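Local coordinates for cell shape-determining protein MreC (Listeria monocytogenes, PDB 2J5U) that is probably involved in forming and maintaining bacterial cell shape and assembles into a homooligomer of 24 subunits arranged as 12 dimers, at residues 141-153 against 157-169. Sequence-based numbering, arbitrary orientation.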
loop_
_atom_site.group_PDB
_atom_site.type_symbol
_atom_site.label_atom_id
_atom_site.label_comp_id
_atom_site.label_asym_id
_atom_site.label_seq_id
_atom_site.Cartn_x
_atom_site.Cartn_y
_atom_site.Cartn_z
ATOM N N GLY A 141 -15.623 -4.158 60.250
ATOM C CA GLY A 141 -16.869 -3.612 59.745
ATOM C C GLY A 141 -16.759 -3.475 58.243
ATOM O O GLY A 141 -15.710 -3.789 57.670
ATOM N N LYS A 142 -17.830 -3.028 57.591
ATOM C CA LYS A 142 -17.777 -2.850 56.144
ATOM C C LYS A 142 -16.562 -1.968 55.905
ATOM O O LYS A 142 -15.923 -2.013 54.859
ATOM C CB LYS A 142 -19.057 -2.179 55.636
ATOM C CG LYS A 142 -20.250 -3.124 55.563
ATOM C CD LYS A 142 -21.501 -2.425 55.047
ATOM C CE LYS A 142 -22.662 -3.406 54.903
ATOM N NZ LYS A 142 -23.893 -2.769 54.342
ATOM N N GLU A 143 -16.254 -1.176 56.920
ATOM C CA GLU A 143 -15.106 -0.294 56.913
ATOM C C GLU A 143 -14.484 -0.377 58.294
ATOM O O GLU A 143 -15.112 -0.015 59.289
ATOM C CB GLU A 143 -15.531 1.134 56.605
ATOM C CG GLU A 143 -15.867 1.339 55.148
ATOM C CD GLU A 143 -16.485 2.696 54.887
ATOM O OE1 GLU A 143 -17.578 2.962 55.444
ATOM O OE2 GLU A 143 -15.880 3.494 54.130
ATOM N N ASN A 144 -13.253 -0.872 58.342
ATOM C CA ASN A 144 -12.511 -1.030 59.586
ATOM C C ASN A 144 -12.156 0.282 60.277
ATOM O O ASN A 144 -12.030 1.327 59.638
ATOM C CB ASN A 144 -11.237 -1.812 59.297
ATOM C CG ASN A 144 -11.525 -3.202 58.810
ATOM O OD1 ASN A 144 -10.658 -3.878 58.268
ATOM N ND2 ASN A 144 -12.759 -3.646 59.015
ATOM N N ALA A 145 -12.006 0.218 61.594
ATOM C CA ALA A 145 -11.625 1.380 62.397
ATOM C C ALA A 145 -10.542 0.907 63.365
ATOM O O ALA A 145 -10.514 -0.264 63.749
ATOM C CB ALA A 145 -12.824 1.925 63.161
ATOM N N PHE A 146 -9.648 1.811 63.748
ATOM C CA PHE A 146 -8.566 1.455 64.651
ATOM C C PHE A 146 -8.613 2.218 65.960
ATOM O O PHE A 146 -9.111 3.334 66.026
ATOM C CB PHE A 146 -7.227 1.681 63.961
ATOM C CG PHE A 146 -7.069 0.884 62.709
ATOM C CD1 PHE A 146 -7.668 1.299 61.520
ATOM C CD2 PHE A 146 -6.377 -0.327 62.721
ATOM C CE1 PHE A 146 -7.581 0.515 60.364
ATOM C CE2 PHE A 146 -6.287 -1.116 61.565
ATOM C CZ PHE A 146 -6.889 -0.694 60.392
ATOM N N GLY A 147 -8.097 1.600 67.010
ATOM C CA GLY A 147 -8.100 2.246 68.303
ATOM C C GLY A 147 -7.194 1.530 69.284
ATOM O O GLY A 147 -6.486 0.584 68.927
ATOM N N ILE A 148 -7.216 1.991 70.529
ATOM C CA ILE A 148 -6.398 1.392 71.565
ATOM C C ILE A 148 -7.259 0.831 72.690
ATOM O O ILE A 148 -8.113 1.528 73.232
ATOM C CB ILE A 148 -5.432 2.425 72.169
ATOM C CG1 ILE A 148 -4.635 3.116 71.062
ATOM C CG2 ILE A 148 -4.487 1.736 73.120
ATOM C CD1 ILE A 148 -3.754 2.182 70.259
ATOM N N ILE A 149 -7.066 -0.439 73.016
ATOM C CA ILE A 149 -7.806 -1.022 74.124
ATOM C C ILE A 149 -6.993 -0.536 75.321
ATOM O O ILE A 149 -5.769 -0.701 75.356
ATOM C CB ILE A 149 -7.779 -2.557 74.098
ATOM C CG1 ILE A 149 -8.584 -3.090 72.905
ATOM C CG2 ILE A 149 -8.306 -3.091 75.423
ATOM C CD1 ILE A 149 -10.046 -2.886 73.010
ATOM N N ASN A 150 -7.654 0.062 76.298
ATOM C CA ASN A 150 -6.930 0.594 77.434
ATOM C C ASN A 150 -7.823 0.817 78.641
ATOM O O ASN A 150 -8.428 1.874 78.785
ATOM C CB ASN A 150 -6.291 1.911 77.025
ATOM C CG ASN A 150 -5.545 2.565 78.149
ATOM O OD1 ASN A 150 -5.697 3.758 78.397
ATOM N ND2 ASN A 150 -4.720 1.792 78.835
ATOM N N GLY A 151 -7.903 -0.178 79.515
ATOM C CA GLY A 151 -8.732 -0.031 80.695
ATOM C C GLY A 151 -9.781 -1.109 80.863
ATOM O O GLY A 151 -10.505 -1.442 79.924
ATOM N N TYR A 152 -9.860 -1.663 82.067
ATOM C CA TYR A 152 -10.836 -2.699 82.363
ATOM C C TYR A 152 -11.676 -2.274 83.566
ATOM O O TYR A 152 -11.157 -1.717 84.532
ATOM C CB TYR A 152 -10.138 -4.031 82.647
ATOM C CG TYR A 152 -11.101 -5.142 82.983
ATOM C CD1 TYR A 152 -11.186 -5.662 84.275
ATOM C CD2 TYR A 152 -11.940 -5.672 82.010
ATOM C CE1 TYR A 152 -12.083 -6.684 84.583
ATOM C CE2 TYR A 152 -12.844 -6.697 82.310
ATOM C CZ TYR A 152 -12.906 -7.198 83.592
ATOM O OH TYR A 152 -13.772 -8.231 83.858
ATOM N N ASP A 153 -12.979 -2.522 83.492
ATOM C CA ASP A 153 -13.884 -2.171 84.571
ATOM C C ASP A 153 -14.363 -3.464 85.223
ATOM O O ASP A 153 -15.075 -4.255 84.600
ATOM C CB ASP A 153 -15.059 -1.371 84.015
ATOM C CG ASP A 153 -15.921 -0.772 85.102
ATOM O OD1 ASP A 153 -16.703 -1.519 85.733
ATOM O OD2 ASP A 153 -15.810 0.450 85.333
ATOM N N LYS A 157 -17.318 -5.461 83.692
ATOM C CA LYS A 157 -16.592 -6.542 83.025
ATOM C C LYS A 157 -16.289 -6.151 81.566
ATOM O O LYS A 157 -16.223 -7.007 80.683
ATOM C CB LYS A 157 -17.425 -7.835 83.046
ATOM C CG LYS A 157 -16.975 -8.897 84.042
ATOM C CD LYS A 157 -17.322 -8.552 85.477
ATOM C CE LYS A 157 -16.746 -9.588 86.456
ATOM N NZ LYS A 157 -17.197 -10.993 86.176
ATOM N N LEU A 158 -16.103 -4.855 81.321
ATOM C CA LEU A 158 -15.842 -4.361 79.974
ATOM C C LEU A 158 -14.502 -3.659 79.733
ATOM O O LEU A 158 -13.994 -2.918 80.581
ATOM C CB LEU A 158 -16.968 -3.421 79.544
ATOM C CG LEU A 158 -18.358 -4.053 79.475
ATOM C CD1 LEU A 158 -19.362 -3.023 79.001
ATOM C CD2 LEU A 158 -18.339 -5.251 78.540
ATOM N N LEU A 159 -13.956 -3.904 78.544
ATOM C CA LEU A 159 -12.702 -3.322 78.085
ATOM C C LEU A 159 -13.030 -2.006 77.382
ATOM O O LEU A 159 -14.064 -1.904 76.713
ATOM C CB LEU A 159 -12.037 -4.266 77.087
ATOM C CG LEU A 159 -10.825 -5.129 77.448
ATOM C CD1 LEU A 159 -10.539 -5.090 78.933
ATOM C CD2 LEU A 159 -11.087 -6.552 76.962
ATOM N N GLU A 160 -12.165 -1.004 77.539
ATOM C CA GLU A 160 -12.359 0.299 76.900
ATOM C C GLU A 160 -11.589 0.434 75.584
ATOM O O GLU A 160 -10.364 0.356 75.565
ATOM C CB GLU A 160 -11.904 1.436 77.817
ATOM C CG GLU A 160 -12.973 1.994 78.732
ATOM C CD GLU A 160 -12.625 3.393 79.235
ATOM O OE1 GLU A 160 -12.578 4.328 78.400
ATOM O OE2 GLU A 160 -12.392 3.559 80.456
ATOM N N LEU A 161 -12.306 0.648 74.488
ATOM C CA LEU A 161 -11.676 0.827 73.185
ATOM C C LEU A 161 -11.698 2.324 72.957
ATOM O O LEU A 161 -12.750 2.887 72.684
ATOM C CB LEU A 161 -12.492 0.148 72.096
ATOM C CG LEU A 161 -11.690 -0.423 70.932
ATOM C CD1 LEU A 161 -12.642 -0.685 69.787
ATOM C CD2 LEU A 161 -10.589 0.532 70.513
ATOM N N LYS A 162 -10.545 2.968 73.076
ATOM C CA LYS A 162 -10.471 4.417 72.922
ATOM C C LYS A 162 -9.929 4.898 71.581
ATOM O O LYS A 162 -9.174 4.198 70.901
ATOM C CB LYS A 162 -9.595 5.022 74.024
ATOM C CG LYS A 162 -9.955 4.628 75.443
ATOM C CD LYS A 162 -8.950 5.216 76.421
ATOM C CE LYS A 162 -9.281 4.854 77.861
ATOM N NZ LYS A 162 -8.283 5.428 78.806
ATOM N N GLN A 163 -10.325 6.112 71.219
ATOM C CA GLN A 163 -9.872 6.762 69.998
ATOM C C GLN A 163 -10.344 6.276 68.649
ATOM O O GLN A 163 -9.565 6.249 67.700
ATOM C CB GLN A 163 -8.358 6.805 69.986
ATOM C CG GLN A 163 -7.834 7.816 70.937
ATOM C CD GLN A 163 -6.338 7.858 70.951
ATOM O OE1 GLN A 163 -5.681 6.966 71.497
ATOM N NE2 GLN A 163 -5.776 8.898 70.343
ATOM N N LEU A 164 -11.609 5.897 68.553
ATOM C CA LEU A 164 -12.157 5.461 67.289
ATOM C C LEU A 164 -12.615 6.730 66.599
ATOM O O LEU A 164 -12.985 7.696 67.260
ATOM C CB LEU A 164 -13.338 4.522 67.510
ATOM C CG LEU A 164 -12.959 3.140 68.039
ATOM C CD1 LEU A 164 -12.374 3.304 69.414
ATOM C CD2 LEU A 164 -14.173 2.224 68.098
ATOM N N PRO A 165 -12.572 6.758 65.260
ATOM C CA PRO A 165 -12.993 7.942 64.501
ATOM C C PRO A 165 -14.384 8.404 64.923
ATOM O O PRO A 165 -15.298 7.594 65.046
ATOM C CB PRO A 165 -12.935 7.465 63.052
ATOM C CG PRO A 165 -13.119 5.960 63.161
ATOM C CD PRO A 165 -12.280 5.627 64.363
ATOM N N TYR A 166 -14.538 9.708 65.135
ATOM C CA TYR A 166 -15.807 10.278 65.587
ATOM C C TYR A 166 -16.952 10.273 64.583
ATOM O O TYR A 166 -18.113 10.377 64.968
ATOM C CB TYR A 166 -15.593 11.712 66.056
ATOM C CG TYR A 166 -15.494 12.699 64.920
ATOM C CD1 TYR A 166 -16.641 13.290 64.377
ATOM C CD2 TYR A 166 -14.253 13.029 64.365
ATOM C CE1 TYR A 166 -16.554 14.189 63.303
ATOM C CE2 TYR A 166 -14.156 13.925 63.293
ATOM C CZ TYR A 166 -15.309 14.499 62.770
ATOM O OH TYR A 166 -15.207 15.387 61.726
ATOM N N ASP A 167 -16.640 10.159 63.300
ATOM C CA ASP A 167 -17.687 10.179 62.287
ATOM C C ASP A 167 -18.132 8.808 61.794
ATOM O O ASP A 167 -19.084 8.697 61.022
ATOM C CB ASP A 167 -17.222 11.008 61.108
ATOM C CG ASP A 167 -15.852 10.605 60.645
ATOM O OD1 ASP A 167 -15.706 9.475 60.126
ATOM O OD2 ASP A 167 -14.914 11.415 60.819
ATOM N N MET A 168 -17.441 7.766 62.234
ATOM C CA MET A 168 -17.778 6.406 61.844
ATOM C C MET A 168 -18.845 5.931 62.837
ATOM O O MET A 168 -18.862 6.380 63.982
ATOM C CB MET A 168 -16.518 5.548 61.936
ATOM C CG MET A 168 -16.405 4.458 60.903
ATOM S SD MET A 168 -14.684 3.936 60.716
ATOM C CE MET A 168 -14.085 5.229 59.711
ATOM N N LYS A 169 -19.737 5.042 62.421
ATOM C CA LYS A 169 -20.772 4.580 63.345
ATOM C C LYS A 169 -20.628 3.102 63.703
ATOM O O LYS A 169 -20.470 2.250 62.827
ATOM C CB LYS A 169 -22.156 4.826 62.753
ATOM C CG LYS A 169 -22.418 4.003 61.516
ATOM C CD LYS A 169 -23.894 3.927 61.200
ATOM C CE LYS A 169 -24.462 5.272 60.821
ATOM N NZ LYS A 169 -25.932 5.155 60.614
#
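Ile149 and Leu161 face each other as a non-hydrogen-bonded antiparallel pair, and their side chains interlock on the face they share with Leu159 and Tyr152. The two branches of Ile149 split the work: CG1, beside the backbone N (chi1 -68°), carries CD1 to Leu161 CG at 3.6 Å, while CG2, anti to that N, meets Leu159 CG. From its other side Leu159 pushes CD1 against the edge of the Tyr152 ring, near the ring plane, 3.4 Å from CD2. Further out, the Tyr152 hydroxyl lies alongside the aliphatic start of Lys157. Gly147 supplies the hollow: Leu161 CD2 settles 3.7 Å from Gly147 CA, over backbone that carries no side chain.

Ile148 and Lys162 exchange two nearly straight backbone bonds, Ile148 N to Lys162 O (169°) and Lys162 N to Ile148 O. The register then slips by one residue, a beta bulge: Asn150 N bonds Glu160 O, and Glu160 N returns to Gly151 O at 2.9 Å. The positive phi of Gly151 (124°) suits glycine. Across this irregularity the extended Lys162 chain carries NZ to Asn150 OD1, 3.1 Å away and above the amide plane, while Asn150 ND2 is held by Val131 O and Asn133 O. At the turn, Lys157 and Leu158 both face Asp153, a G1 beta bulge. Toward the hairpin's opening, Ala145 CB touches both Met168 SD, at 3.7 Å, and Pro165 CD, which lie on the same side of it.

Phe146 meets Trp83 of a second subunit. The hairpin is part of a closed six-stranded antiparallel barrel, with strand 135-139 bonded to 145-153 and strand 205-212 to 158-165.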